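Local coordinates for actin-related protein 8 (Homo sapiens, PDB 4FO0) that binds ATP with low basal ATPase activity, does not polymerise, and is a proposed core component of the INO80 chromatin-remodelling complex, at residues P54-S59 with N150-I155; E64-P69 with F367-Q372; K80-A85 with L361-T366; R285-L290 with D352-A357; Q372-L377 with G475-L480. One frame throughout, in Å; residues are numbered along the deposited sequence.

Read from the N terminus, the loop between strand 38-47 and helix 71-88 supplies the first partner of contact 1 and then of contact 2, and the helix itself supplies that of contact 3. Contact 1 closes first, when strand 149-152 returns to 54-59; because 64-69 and 80-85 start inside that loop and find their partners far beyond it, contacts 2 and 3 cross contact 1. Contact 4 packs helix 280-293 on helix 353-359, nested inside contact 3, which is itself nested inside contact 2. Contact 5 follows in series, sharing Gln372 with contact 2, and joins the start of strand 375-377 to 475-480, beyond the unmodelled residues 380-470.

Contact 1: residues P54-S59 with N150-I155; sequences PLYKDS and NIHWPI
The Tyr56 and His152 rings lie nearly parallel, planes 18° apart, but are displaced so far from each other that they barely overlap; the oxygen of Ile151 stands at the tyrosine edge, and CB of Asp58 meets the indole edge of Trp153 at CD1, 3.5 Å away. These rings sit where a loop of the actin fold runs beside strand 149-152, a member of the sheet that also contains strand 38-47. Lys57 and Ile151 form a single parallel bridge: Ile151 N donates to Tyr56 O at 2.9 Å, and Asp58 N reaches Ile151 O over a longer 3.2 Å. Tyr56 has CG anti to the backbone N (chi1 -177°); its CD1 lies 3.7 Å from His152 NE2, while His163 meets the ring from outside the pair. The indole also has Arg156 as a cation-pi partner and comes close to Thr25, an ATP-binding residue. Beyond the bridge the carboxylate of Asp58 takes over the pairing: its OD2 accepts from Trp153 N at 2.7 Å through the anti lone pair.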
# COMPACT_ATOMS: atom_id res chain seq x y z
N PRO A 54 -22.80 6.01 18.93
CA PRO A 54 -22.80 6.07 17.46
C PRO A 54 -21.66 5.23 16.88
O PRO A 54 -20.56 5.20 17.43
CB PRO A 54 -22.54 7.55 17.16
CG PRO A 54 -22.81 8.26 18.47
CD PRO A 54 -22.42 7.30 19.53
N LEU A 55 -21.93 4.53 15.79
CA LEU A 55 -20.92 3.65 15.21
C LEU A 55 -19.86 4.43 14.45
O LEU A 55 -20.15 5.13 13.49
CB LEU A 55 -21.59 2.59 14.34
CG LEU A 55 -22.34 1.62 15.26
CD1 LEU A 55 -23.07 0.53 14.50
CD2 LEU A 55 -21.36 1.02 16.25
N TYR A 56 -18.61 4.33 14.90
CA TYR A 56 -17.51 4.96 14.19
C TYR A 56 -16.91 3.99 13.17
O TYR A 56 -16.49 2.88 13.52
CB TYR A 56 -16.44 5.45 15.15
CG TYR A 56 -15.34 6.17 14.42
CD1 TYR A 56 -14.23 5.47 13.94
CD2 TYR A 56 -15.43 7.53 14.17
CE1 TYR A 56 -13.23 6.13 13.22
CE2 TYR A 56 -14.43 8.19 13.47
CZ TYR A 56 -13.34 7.49 13.00
OH TYR A 56 -12.36 8.17 12.30
N LYS A 57 -16.90 4.39 11.90
CA LYS A 57 -16.20 3.61 10.89
C LYS A 57 -15.13 4.49 10.27
O LYS A 57 -15.41 5.61 9.85
CB LYS A 57 -17.15 3.09 9.79
CG LYS A 57 -18.38 2.31 10.27
CD LYS A 57 -18.04 1.21 11.28
CE LYS A 57 -19.32 0.51 11.78
NZ LYS A 57 -20.09 -0.12 10.66
N ASP A 58 -13.89 3.99 10.22
CA ASP A 58 -12.85 4.75 9.55
C ASP A 58 -13.11 4.79 8.05
O ASP A 58 -13.72 3.88 7.47
CB ASP A 58 -11.46 4.15 9.82
CG ASP A 58 -10.72 4.86 10.96
OD1 ASP A 58 -10.90 6.08 11.13
OD2 ASP A 58 -9.95 4.18 11.68
N SER A 59 -12.65 5.84 7.40
CA SER A 59 -12.72 5.90 5.96
C SER A 59 -11.70 4.92 5.38
O SER A 59 -10.62 4.73 5.94
CB SER A 59 -12.43 7.32 5.49
OG SER A 59 -12.86 8.26 6.46
N ASN A 150 -16.81 -0.22 16.84
CA ASN A 150 -16.17 0.80 16.01
C ASN A 150 -15.00 0.18 15.26
O ASN A 150 -14.30 -0.68 15.80
CB ASN A 150 -15.69 1.99 16.82
CG ASN A 150 -16.82 2.74 17.49
OD1 ASN A 150 -17.94 2.79 16.98
ND2 ASN A 150 -16.54 3.32 18.64
N ILE A 151 -14.82 0.59 14.01
CA ILE A 151 -13.74 0.07 13.18
C ILE A 151 -12.63 1.09 13.06
O ILE A 151 -12.87 2.25 12.70
CB ILE A 151 -14.25 -0.29 11.79
CG1 ILE A 151 -15.42 -1.27 11.90
CG2 ILE A 151 -13.12 -0.86 10.93
CD1 ILE A 151 -15.06 -2.58 12.53
N HIS A 152 -11.41 0.65 13.37
CA HIS A 152 -10.24 1.53 13.35
C HIS A 152 -9.10 0.99 12.50
O HIS A 152 -8.65 -0.16 12.67
CB HIS A 152 -9.74 1.84 14.77
CG HIS A 152 -10.75 2.53 15.63
ND1 HIS A 152 -11.44 1.88 16.63
CD2 HIS A 152 -11.21 3.80 15.62
CE1 HIS A 152 -12.28 2.73 17.21
NE2 HIS A 152 -12.16 3.90 16.61
N TRP A 153 -8.65 1.82 11.56
CA TRP A 153 -7.42 1.58 10.83
C TRP A 153 -6.38 2.53 11.39
O TRP A 153 -6.42 3.72 11.11
CB TRP A 153 -7.63 1.90 9.36
CG TRP A 153 -8.62 1.04 8.66
CD1 TRP A 153 -9.96 1.28 8.53
CD2 TRP A 153 -8.36 -0.19 7.95
NE1 TRP A 153 -10.55 0.27 7.79
CE2 TRP A 153 -9.59 -0.64 7.43
CE3 TRP A 153 -7.21 -0.95 7.72
CZ2 TRP A 153 -9.70 -1.82 6.68
CZ3 TRP A 153 -7.32 -2.12 6.97
CH2 TRP A 153 -8.55 -2.54 6.46
N PRO A 154 -5.45 2.02 12.20
CA PRO A 154 -4.44 2.83 12.89
C PRO A 154 -3.54 3.59 11.93
O PRO A 154 -2.87 4.53 12.33
CB PRO A 154 -3.62 1.79 13.65
CG PRO A 154 -4.54 0.64 13.81
CD PRO A 154 -5.36 0.60 12.57
N ILE A 155 -3.51 3.17 10.67
CA ILE A 155 -2.69 3.86 9.70
C ILE A 155 -3.49 4.22 8.46
O ILE A 155 -4.24 3.39 7.93
CB ILE A 155 -1.45 3.02 9.35
CG1 ILE A 155 -0.67 2.72 10.63
CG2 ILE A 155 -0.58 3.74 8.31
CD1 ILE A 155 0.57 1.93 10.40

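Contact 2: residues E64-P69 with F367-Q372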
# COMPACT_ATOMS: atom_id res chain seq x y z
N GLU A 64 -11.33 12.72 2.46
CA GLU A 64 -11.71 14.13 2.37
C GLU A 64 -11.44 14.73 1.00
O GLU A 64 -10.45 14.41 0.35
CB GLU A 64 -10.95 14.96 3.40
CG GLU A 64 -11.49 14.90 4.81
CD GLU A 64 -10.53 15.57 5.79
OE1 GLU A 64 -10.38 15.07 6.93
OE2 GLU A 64 -9.92 16.60 5.41
N GLY A 65 -12.31 15.64 0.58
CA GLY A 65 -12.07 16.42 -0.61
C GLY A 65 -12.61 15.85 -1.91
O GLY A 65 -12.39 16.44 -2.97
N LEU A 66 -13.31 14.72 -1.86
CA LEU A 66 -13.86 14.12 -3.07
C LEU A 66 -15.10 14.84 -3.59
O LEU A 66 -15.47 14.67 -4.75
CB LEU A 66 -14.19 12.65 -2.85
CG LEU A 66 -13.01 11.70 -2.73
CD1 LEU A 66 -13.54 10.29 -2.59
CD2 LEU A 66 -12.08 11.82 -3.94
N ASN A 67 -15.73 15.64 -2.73
CA ASN A 67 -16.98 16.31 -3.11
C ASN A 67 -16.98 17.82 -2.95
O ASN A 67 -18.01 18.41 -2.67
CB ASN A 67 -18.17 15.71 -2.37
CG ASN A 67 -18.46 14.28 -2.79
OD1 ASN A 67 -18.80 14.02 -3.96
ND2 ASN A 67 -18.33 13.34 -1.85
N LYS A 68 -15.82 18.44 -3.12
CA LYS A 68 -15.79 19.89 -3.21
C LYS A 68 -16.51 20.30 -4.50
O LYS A 68 -16.76 19.48 -5.37
CB LYS A 68 -14.34 20.38 -3.24
CG LYS A 68 -13.53 19.99 -2.05
CD LYS A 68 -14.13 20.54 -0.78
CE LYS A 68 -13.15 20.40 0.38
NZ LYS A 68 -13.56 21.21 1.56
N PRO A 69 -16.87 21.59 -4.61
CA PRO A 69 -17.48 22.12 -5.84
C PRO A 69 -16.65 21.83 -7.09
O PRO A 69 -17.18 21.56 -8.17
CB PRO A 69 -17.53 23.62 -5.57
CG PRO A 69 -17.69 23.71 -4.08
CD PRO A 69 -16.87 22.58 -3.52
N PHE A 367 -8.67 11.75 -9.80
CA PHE A 367 -9.25 11.35 -8.51
C PHE A 367 -10.23 12.36 -7.96
O PHE A 367 -11.05 12.02 -7.12
CB PHE A 367 -8.15 11.04 -7.49
CG PHE A 367 -7.34 9.83 -7.85
CD1 PHE A 367 -7.96 8.74 -8.45
CD2 PHE A 367 -5.99 9.80 -7.65
CE1 PHE A 367 -7.23 7.62 -8.80
CE2 PHE A 367 -5.25 8.68 -8.00
CZ PHE A 367 -5.86 7.59 -8.57
N GLY A 368 -10.14 13.59 -8.46
CA GLY A 368 -11.02 14.67 -8.06
C GLY A 368 -10.86 15.09 -6.61
O GLY A 368 -11.81 15.54 -5.99
N ILE A 369 -9.66 14.94 -6.07
CA ILE A 369 -9.40 15.34 -4.69
C ILE A 369 -9.04 16.82 -4.64
O ILE A 369 -8.13 17.27 -5.32
CB ILE A 369 -8.27 14.51 -4.05
CG1 ILE A 369 -8.63 13.02 -4.07
CG2 ILE A 369 -8.02 14.94 -2.63
CD1 ILE A 369 -7.41 12.08 -4.01
N VAL A 370 -9.79 17.58 -3.85
CA VAL A 370 -9.63 19.02 -3.83
C VAL A 370 -9.37 19.53 -2.42
O VAL A 370 -10.06 19.15 -1.46
CB VAL A 370 -10.88 19.72 -4.40
CG1 VAL A 370 -10.73 21.22 -4.33
CG2 VAL A 370 -11.12 19.28 -5.83
N GLY A 371 -8.36 20.38 -2.29
CA GLY A 371 -8.09 21.04 -1.03
C GLY A 371 -7.25 20.26 -0.04
O GLY A 371 -7.28 20.55 1.15
N GLN A 372 -6.48 19.29 -0.52
CA GLN A 372 -5.64 18.49 0.37
C GLN A 372 -4.19 18.58 -0.02
O GLN A 372 -3.86 18.80 -1.19
CB GLN A 372 -6.08 17.04 0.35
CG GLN A 372 -7.57 16.90 0.23
CD GLN A 372 -8.26 17.28 1.50
OE1 GLN A 372 -7.88 16.82 2.58
NE2 GLN A 372 -9.27 18.15 1.41
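Gly65 and Val370 bring their CA atoms to 4.8 Å, and Leu66 and Ile369 to 4.9 Å, so two irregular segments run close enough for the backbones to touch. One hydrogen bond joins them, from Val370 N to Gly65 O at 3.0 Å. Gly65 has a positive phi of 92°, and its CA packs 3.9 Å from NE2 of Gln372. That amide is fixed within its own segment: Gln372 NE2 donates to Val370 O, which lies almost exactly in the amide plane. The Gln372 chain crosses that of Glu64 at about a right angle, and Gln372 OE1 lies 3.7 Å from Glu64 CB. On the buried side, CD2 of Leu66 lies 3.7 Å from CG1 of Ile369, the two side chains side by side and pointing the same way. Lys68, with CG anti to its carbonyl carbon (chi1 -59°), lays that CG 3.6 Å from Val370 CB. The hydroxyl of Ser71, at the start of helix 71-88, hydrogen-bonds to Gly368 O. Here two connecting loops of the actin fold meet, one leading into helix 71-88 and the other into strand 375-377.

Contact 3: residues K80-A85 with L361-T366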
# COMPACT_ATOMS: atom_id res chain seq x y z
N LYS A 80 -9.85 13.38 -19.25
CA LYS A 80 -9.50 13.82 -20.60
C LYS A 80 -7.99 13.75 -20.84
O LYS A 80 -7.55 13.48 -21.96
CB LYS A 80 -10.02 15.22 -20.88
CG LYS A 80 -11.51 15.28 -21.11
CD LYS A 80 -11.95 16.69 -21.10
CE LYS A 80 -13.44 16.83 -21.03
NZ LYS A 80 -13.75 18.14 -20.36
N MET A 81 -7.19 14.00 -19.82
CA MET A 81 -5.75 13.81 -19.97
C MET A 81 -5.39 12.33 -20.12
O MET A 81 -4.57 11.97 -20.97
CB MET A 81 -4.99 14.46 -18.82
CG MET A 81 -5.27 15.96 -18.69
SD MET A 81 -4.92 16.88 -20.21
CE MET A 81 -3.24 16.36 -20.58
N VAL A 82 -6.03 11.47 -19.32
CA VAL A 82 -5.88 10.02 -19.45
C VAL A 82 -6.22 9.59 -20.86
O VAL A 82 -5.46 8.90 -21.53
CB VAL A 82 -6.80 9.24 -18.45
CG1 VAL A 82 -6.54 7.75 -18.56
CG2 VAL A 82 -6.56 9.70 -17.01
N ASP A 83 -7.39 10.02 -21.32
CA ASP A 83 -7.86 9.66 -22.65
C ASP A 83 -6.90 10.13 -23.73
O ASP A 83 -6.67 9.42 -24.70
CB ASP A 83 -9.26 10.22 -22.89
CG ASP A 83 -10.36 9.27 -22.39
OD1 ASP A 83 -10.03 8.13 -22.00
OD2 ASP A 83 -11.56 9.65 -22.41
N GLN A 84 -6.32 11.31 -23.54
CA GLN A 84 -5.41 11.88 -24.52
C GLN A 84 -4.14 11.06 -24.61
O GLN A 84 -3.60 10.83 -25.70
CB GLN A 84 -5.08 13.33 -24.16
CG GLN A 84 -4.03 13.94 -25.07
CD GLN A 84 -3.54 15.28 -24.58
OE1 GLN A 84 -4.29 16.06 -23.99
NE2 GLN A 84 -2.26 15.55 -24.81
N ALA A 85 -3.66 10.63 -23.45
CA ALA A 85 -2.49 9.78 -23.35
C ALA A 85 -2.74 8.40 -23.94
O ALA A 85 -1.83 7.77 -24.45
CB ALA A 85 -2.06 9.65 -21.89
N LEU A 361 -3.18 6.92 -11.95
CA LEU A 361 -1.93 7.02 -11.19
C LEU A 361 -0.95 7.99 -11.87
O LEU A 361 -0.09 8.56 -11.22
CB LEU A 361 -1.27 5.66 -11.01
CG LEU A 361 -2.01 4.74 -10.05
CD1 LEU A 361 -1.43 3.35 -10.11
CD2 LEU A 361 -1.96 5.29 -8.62
N PHE A 362 -1.10 8.17 -13.18
CA PHE A 362 -0.25 9.09 -13.91
C PHE A 362 -0.92 10.44 -14.15
O PHE A 362 -0.25 11.43 -14.47
CB PHE A 362 0.20 8.43 -15.21
CG PHE A 362 0.91 7.12 -14.99
CD1 PHE A 362 2.30 7.06 -14.99
CD2 PHE A 362 0.17 5.96 -14.74
CE1 PHE A 362 2.95 5.85 -14.77
CE2 PHE A 362 0.82 4.74 -14.51
CZ PHE A 362 2.21 4.68 -14.53
N TYR A 363 -2.24 10.46 -13.98
CA TYR A 363 -3.03 11.69 -14.06
C TYR A 363 -3.96 11.82 -12.85
O TYR A 363 -5.18 11.82 -12.98
CB TYR A 363 -3.82 11.75 -15.37
CG TYR A 363 -2.90 11.68 -16.56
CD1 TYR A 363 -2.34 12.83 -17.09
CD2 TYR A 363 -2.56 10.45 -17.13
CE1 TYR A 363 -1.47 12.76 -18.16
CE2 TYR A 363 -1.70 10.38 -18.19
CZ TYR A 363 -1.15 11.54 -18.71
OH TYR A 363 -0.28 11.48 -19.78
N PRO A 364 -3.36 11.93 -11.66
CA PRO A 364 -4.09 11.88 -10.38
C PRO A 364 -5.13 12.99 -10.17
O PRO A 364 -5.88 12.93 -9.20
CB PRO A 364 -2.96 11.97 -9.34
CG PRO A 364 -1.81 12.53 -10.07
CD PRO A 364 -1.91 12.02 -11.45
N ALA A 365 -5.18 13.99 -11.03
CA ALA A 365 -6.26 14.97 -10.92
C ALA A 365 -7.58 14.23 -11.14
O ALA A 365 -8.65 14.68 -10.71
CB ALA A 365 -6.09 16.06 -11.94
N THR A 366 -7.50 13.10 -11.82
CA THR A 366 -8.66 12.28 -12.16
C THR A 366 -9.40 11.85 -10.90
O THR A 366 -10.61 11.61 -10.93
CB THR A 366 -8.22 11.02 -12.95
OG1 THR A 366 -7.47 11.42 -14.10
CG2 THR A 366 -9.41 10.22 -13.41
O HOH W 1 -1.80 13.26 -22.14
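Helix 71-88 passes beside the turn that enters the 3-10 segment at 364-366, and Val82 and Tyr363 have the closest CA atoms, 6.3 Å apart. This is helix-on-loop packing in the actin fold, away from the nucleotide, and a single aromatic ring carries most of it. Tyr363 directs its CB toward the helix, and its CG lies anti to its own carbonyl carbon (chi1 -59°), beside the backbone N. Over one face of the ring stand backbone atoms of the helix, Met81 O and Val82 N, each offset toward the rim. The CB of Met81 comes 3.6 Å from Tyr363 CD1, near the root of the ring. On the ring's other flank, CE2 of Tyr363 is 3.8 Å from CB of Ala85, one helical turn farther on. Val82 crosses the tyrosine obliquely, with CG2 reaching both the CB of Tyr363 and the hydroxyl of Thr366. The phenol oxygen has Arg523, from helix 516-527, as its main polar partner; a water also bonded to Met81 O makes only a weak bond to it. Helix 353-359 covers the same helix nearby, through Met359 against Val82 and Ala85. The turn is held from within by Thr366, whose OG1 donates to Tyr363 O at 2.6 Å, in the plane of that carbonyl.

Contact 4: residues R285-L290 with D352-A357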
# COMPACT_ATOMS: atom_id res chain seq x y z
N ARG A 285 -11.44 3.22 -6.28
CA ARG A 285 -12.63 4.05 -6.18
C ARG A 285 -12.92 4.59 -7.58
O ARG A 285 -14.07 4.59 -8.04
CB ARG A 285 -12.39 5.19 -5.19
CG ARG A 285 -13.54 6.17 -5.04
CD ARG A 285 -13.02 7.57 -4.66
NE ARG A 285 -11.93 7.45 -3.70
CZ ARG A 285 -10.70 7.94 -3.86
NH1 ARG A 285 -10.35 8.63 -4.95
NH2 ARG A 285 -9.81 7.74 -2.90
N CYS A 286 -11.87 5.00 -8.26
CA CYS A 286 -11.98 5.52 -9.61
C CYS A 286 -12.61 4.48 -10.55
O CYS A 286 -13.58 4.77 -11.27
CB CYS A 286 -10.59 5.93 -10.10
SG CYS A 286 -10.52 6.57 -11.78
N PHE A 287 -12.06 3.27 -10.53
CA PHE A 287 -12.61 2.16 -11.30
C PHE A 287 -14.09 1.93 -11.00
O PHE A 287 -14.89 1.67 -11.89
CB PHE A 287 -11.82 0.88 -11.02
CG PHE A 287 -12.14 -0.24 -11.96
CD1 PHE A 287 -12.17 -0.02 -13.34
CD2 PHE A 287 -12.41 -1.51 -11.48
CE1 PHE A 287 -12.48 -1.04 -14.22
CE2 PHE A 287 -12.71 -2.54 -12.36
CZ PHE A 287 -12.74 -2.31 -13.73
N TYR A 288 -14.46 2.01 -9.73
CA TYR A 288 -15.85 1.93 -9.37
C TYR A 288 -16.68 3.00 -10.08
O TYR A 288 -17.72 2.72 -10.66
CB TYR A 288 -16.02 2.05 -7.85
CG TYR A 288 -17.47 2.09 -7.42
CD1 TYR A 288 -18.36 1.09 -7.79
CD2 TYR A 288 -17.94 3.13 -6.63
CE1 TYR A 288 -19.70 1.12 -7.40
CE2 TYR A 288 -19.27 3.18 -6.22
CZ TYR A 288 -20.14 2.17 -6.61
OH TYR A 288 -21.44 2.23 -6.19
N TRP A 289 -16.22 4.23 -10.01
CA TRP A 289 -16.94 5.37 -10.60
C TRP A 289 -17.08 5.20 -12.11
O TRP A 289 -18.14 5.46 -12.69
CB TRP A 289 -16.23 6.68 -10.27
CG TRP A 289 -16.59 7.87 -11.13
CD1 TRP A 289 -17.78 8.56 -11.13
CD2 TRP A 289 -15.75 8.54 -12.07
NE1 TRP A 289 -17.72 9.60 -12.03
CE2 TRP A 289 -16.48 9.61 -12.62
CE3 TRP A 289 -14.43 8.33 -12.51
CZ2 TRP A 289 -15.95 10.47 -13.59
CZ3 TRP A 289 -13.91 9.18 -13.47
CH2 TRP A 289 -14.67 10.24 -14.00
N LEU A 290 -16.01 4.73 -12.74
CA LEU A 290 -16.07 4.48 -14.18
C LEU A 290 -17.09 3.38 -14.47
O LEU A 290 -17.93 3.53 -15.36
CB LEU A 290 -14.69 4.12 -14.72
CG LEU A 290 -13.64 5.22 -14.58
CD1 LEU A 290 -12.22 4.73 -14.88
CD2 LEU A 290 -14.01 6.38 -15.47
N ASP A 352 -12.94 0.57 -21.74
CA ASP A 352 -11.68 1.27 -21.52
C ASP A 352 -11.48 1.59 -20.04
O ASP A 352 -10.35 1.76 -19.56
CB ASP A 352 -11.63 2.53 -22.39
CG ASP A 352 -11.77 2.20 -23.88
OD1 ASP A 352 -11.16 1.21 -24.35
OD2 ASP A 352 -12.52 2.93 -24.57
N GLU A 353 -12.58 1.66 -19.31
CA GLU A 353 -12.50 1.76 -17.86
C GLU A 353 -11.38 0.86 -17.27
O GLU A 353 -10.69 1.25 -16.33
CB GLU A 353 -13.86 1.45 -17.26
CG GLU A 353 -14.70 0.54 -18.14
CD GLU A 353 -15.54 1.29 -19.17
OE1 GLU A 353 -15.68 0.77 -20.30
OE2 GLU A 353 -16.07 2.38 -18.86
N LYS A 354 -11.18 -0.32 -17.83
CA LYS A 354 -10.15 -1.23 -17.32
C LYS A 354 -8.75 -0.66 -17.44
O LYS A 354 -7.86 -1.07 -16.70
CB LYS A 354 -10.20 -2.59 -18.01
CG LYS A 354 -11.45 -3.40 -17.73
CD LYS A 354 -11.42 -4.71 -18.46
CE LYS A 354 -11.60 -4.52 -19.95
NZ LYS A 354 -11.37 -5.81 -20.63
N LEU A 355 -8.56 0.26 -18.38
CA LEU A 355 -7.26 0.89 -18.62
C LEU A 355 -7.20 2.33 -18.09
O LEU A 355 -6.19 2.76 -17.58
CB LEU A 355 -6.92 0.87 -20.11
CG LEU A 355 -5.67 1.64 -20.55
CD1 LEU A 355 -4.38 0.98 -20.05
CD2 LEU A 355 -5.67 1.70 -22.05
N GLN A 356 -8.31 3.05 -18.22
CA GLN A 356 -8.39 4.40 -17.68
C GLN A 356 -8.04 4.48 -16.20
O GLN A 356 -7.22 5.31 -15.79
CB GLN A 356 -9.78 4.97 -17.91
CG GLN A 356 -10.13 5.17 -19.38
CD GLN A 356 -11.59 5.49 -19.57
OE1 GLN A 356 -12.46 4.73 -19.14
NE2 GLN A 356 -11.88 6.62 -20.17
N ALA A 357 -8.65 3.62 -15.39
CA ALA A 357 -8.53 3.71 -13.95
C ALA A 357 -7.09 3.61 -13.43
O ALA A 357 -6.65 4.45 -12.64
CB ALA A 357 -9.41 2.67 -13.29
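Phe287 has CG anti to its backbone N (chi1 -169°), whereas Leu290 has CG anti to the carbonyl carbon (chi1 -62°); these torsions place the two CG atoms, from which the phenyl ring and CD1 of Leu290 meet helix 353-359. The axes of 285-290 and 353-357 approach to 9.1 Å at 146°, roughly antiparallel. Ala357 is the small residue between them: its CB lies 3.8 Å from Phe287 CB, and Leu290 CD1 comes equally near that methyl. One turn back, CB of Leu290 meets CB of Glu353, also at 3.8 Å. The phenyl edge points at a backbone oxygen, with Phe287 CD1 3.6 Å from Glu353 O. Cys286 adds a looser touch, SG to Ala357 CA at 4.1 Å. Polar ends turn to other partners: Glu353 to Gly351 N, Lys354 to His332, and Gln356 to Asp83 on helix 71-88. All seven touching residues are buried, and the union of the two helices rests on apolar packing, with the aliphatic parts of Glu353 and Gln356 serving as hydrocarbon.

Contact 5: residues Q372-L377 with G475-L480; sequences QKMTTL and GKALGL
Thr375 OG1 has two polar neighbours, a water at 2.7 Å and Lys476 O at 3.1 Å. Having OG1 anti to its carbonyl carbon (chi1 -47°) brings the hydroxyl to this side. The same water accepts from Leu478 N at 3.1 Å and makes a weak bond to Met374 O, so one solvent molecule joins both segments. Beside it the contact is apolar. CB of Met374 approaches CB of Ala477 at 4.0 Å, with CA of Ala477 slightly nearer, and Met374 and Ala477 are also the pair with the closest CA atoms, 5.2 Å apart. Farther back, Gln372 O rests 3.6 Å from CA of Gly475. Lys373 NZ donates to Thr375 O within its own segment, in the plane of that carbonyl, and has a long, weak ion pair with Glu474. Ala477 is backed by Pro364, while Thr375 packs on Leu274 and Leu276 of the adjoining strand. Gly479 stands at the N-cap of helix 480-489. The contact thus fastens the segment before that helix to edge strand 375-377, at one side of the mixed six-stranded sheet of the actin fold.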
# COMPACT_ATOMS: atom_id res chain seq x y z
N GLN A 372 -6.48 19.29 -0.52
CA GLN A 372 -5.64 18.49 0.37
C GLN A 372 -4.19 18.58 -0.02
O GLN A 372 -3.86 18.80 -1.19
CB GLN A 372 -6.08 17.04 0.35
CG GLN A 372 -7.57 16.90 0.23
CD GLN A 372 -8.26 17.28 1.50
OE1 GLN A 372 -7.88 16.82 2.58
NE2 GLN A 372 -9.27 18.15 1.41
N LYS A 373 -3.32 18.40 0.96
CA LYS A 373 -1.90 18.24 0.70
C LYS A 373 -1.73 16.89 0.01
O LYS A 373 -2.11 15.86 0.56
CB LYS A 373 -1.11 18.30 2.02
CG LYS A 373 0.41 18.30 1.86
CD LYS A 373 1.08 18.23 3.23
CE LYS A 373 2.57 17.98 3.12
NZ LYS A 373 3.23 18.97 2.24
N MET A 374 -1.19 16.91 -1.19
CA MET A 374 -1.11 15.71 -2.02
C MET A 374 0.31 15.22 -2.19
O MET A 374 0.55 14.04 -2.43
CB MET A 374 -1.74 16.00 -3.38
CG MET A 374 -3.23 16.16 -3.28
SD MET A 374 -3.95 14.54 -2.98
CE MET A 374 -5.29 15.01 -1.90
N THR A 375 1.25 16.14 -2.06
CA THR A 375 2.66 15.84 -2.25
C THR A 375 3.43 16.31 -1.03
O THR A 375 3.11 17.33 -0.42
CB THR A 375 3.20 16.54 -3.50
OG1 THR A 375 2.30 16.33 -4.59
CG2 THR A 375 4.58 15.99 -3.86
N THR A 376 4.46 15.56 -0.67
CA THR A 376 5.24 15.85 0.51
C THR A 376 6.70 15.66 0.21
O THR A 376 7.09 14.67 -0.40
CB THR A 376 4.90 14.89 1.63
OG1 THR A 376 3.48 14.88 1.81
CG2 THR A 376 5.57 15.33 2.90
N LEU A 377 7.51 16.63 0.63
CA LEU A 377 8.96 16.53 0.52
C LEU A 377 9.54 16.37 1.90
O LEU A 377 8.82 16.53 2.90
CB LEU A 377 9.50 17.78 -0.13
CG LEU A 377 8.87 17.97 -1.49
CD1 LEU A 377 9.18 19.35 -2.00
CD2 LEU A 377 9.41 16.91 -2.44
N GLY A 475 -0.29 21.10 -2.89
CA GLY A 475 -1.73 20.99 -3.10
C GLY A 475 -2.13 20.36 -4.43
O GLY A 475 -3.28 19.90 -4.60
N LYS A 476 -1.19 20.35 -5.37
CA LYS A 476 -1.41 19.69 -6.66
C LYS A 476 -0.83 18.28 -6.66
O LYS A 476 0.29 18.03 -6.18
CB LYS A 476 -0.85 20.51 -7.82
CG LYS A 476 -0.49 19.70 -9.05
CD LYS A 476 -1.24 20.17 -10.29
CE LYS A 476 -0.80 19.38 -11.52
NZ LYS A 476 -1.54 19.78 -12.76
N ALA A 477 -1.60 17.34 -7.19
CA ALA A 477 -1.17 15.96 -7.20
C ALA A 477 -0.30 15.72 -8.42
O ALA A 477 -0.60 16.20 -9.52
CB ALA A 477 -2.36 15.00 -7.16
N LEU A 478 0.76 14.97 -8.20
CA LEU A 478 1.82 14.77 -9.15
C LEU A 478 1.78 13.34 -9.66
O LEU A 478 1.79 12.40 -8.86
CB LEU A 478 3.16 15.04 -8.45
CG LEU A 478 4.40 15.11 -9.30
CD1 LEU A 478 4.26 16.29 -10.22
CD2 LEU A 478 5.61 15.25 -8.42
N GLY A 479 1.72 13.16 -10.97
CA GLY A 479 1.67 11.83 -11.54
C GLY A 479 2.91 11.01 -11.22
O GLY A 479 4.00 11.53 -10.99
N LEU A 480 2.74 9.70 -11.20
CA LEU A 480 3.80 8.81 -10.78
C LEU A 480 5.10 9.01 -11.59
O LEU A 480 6.18 9.11 -11.01
CB LEU A 480 3.28 7.38 -10.84
CG LEU A 480 4.23 6.27 -10.41
CD1 LEU A 480 4.79 6.59 -9.05
CD2 LEU A 480 3.48 4.96 -10.39
O HOH W 2 1.14 14.05 -5.30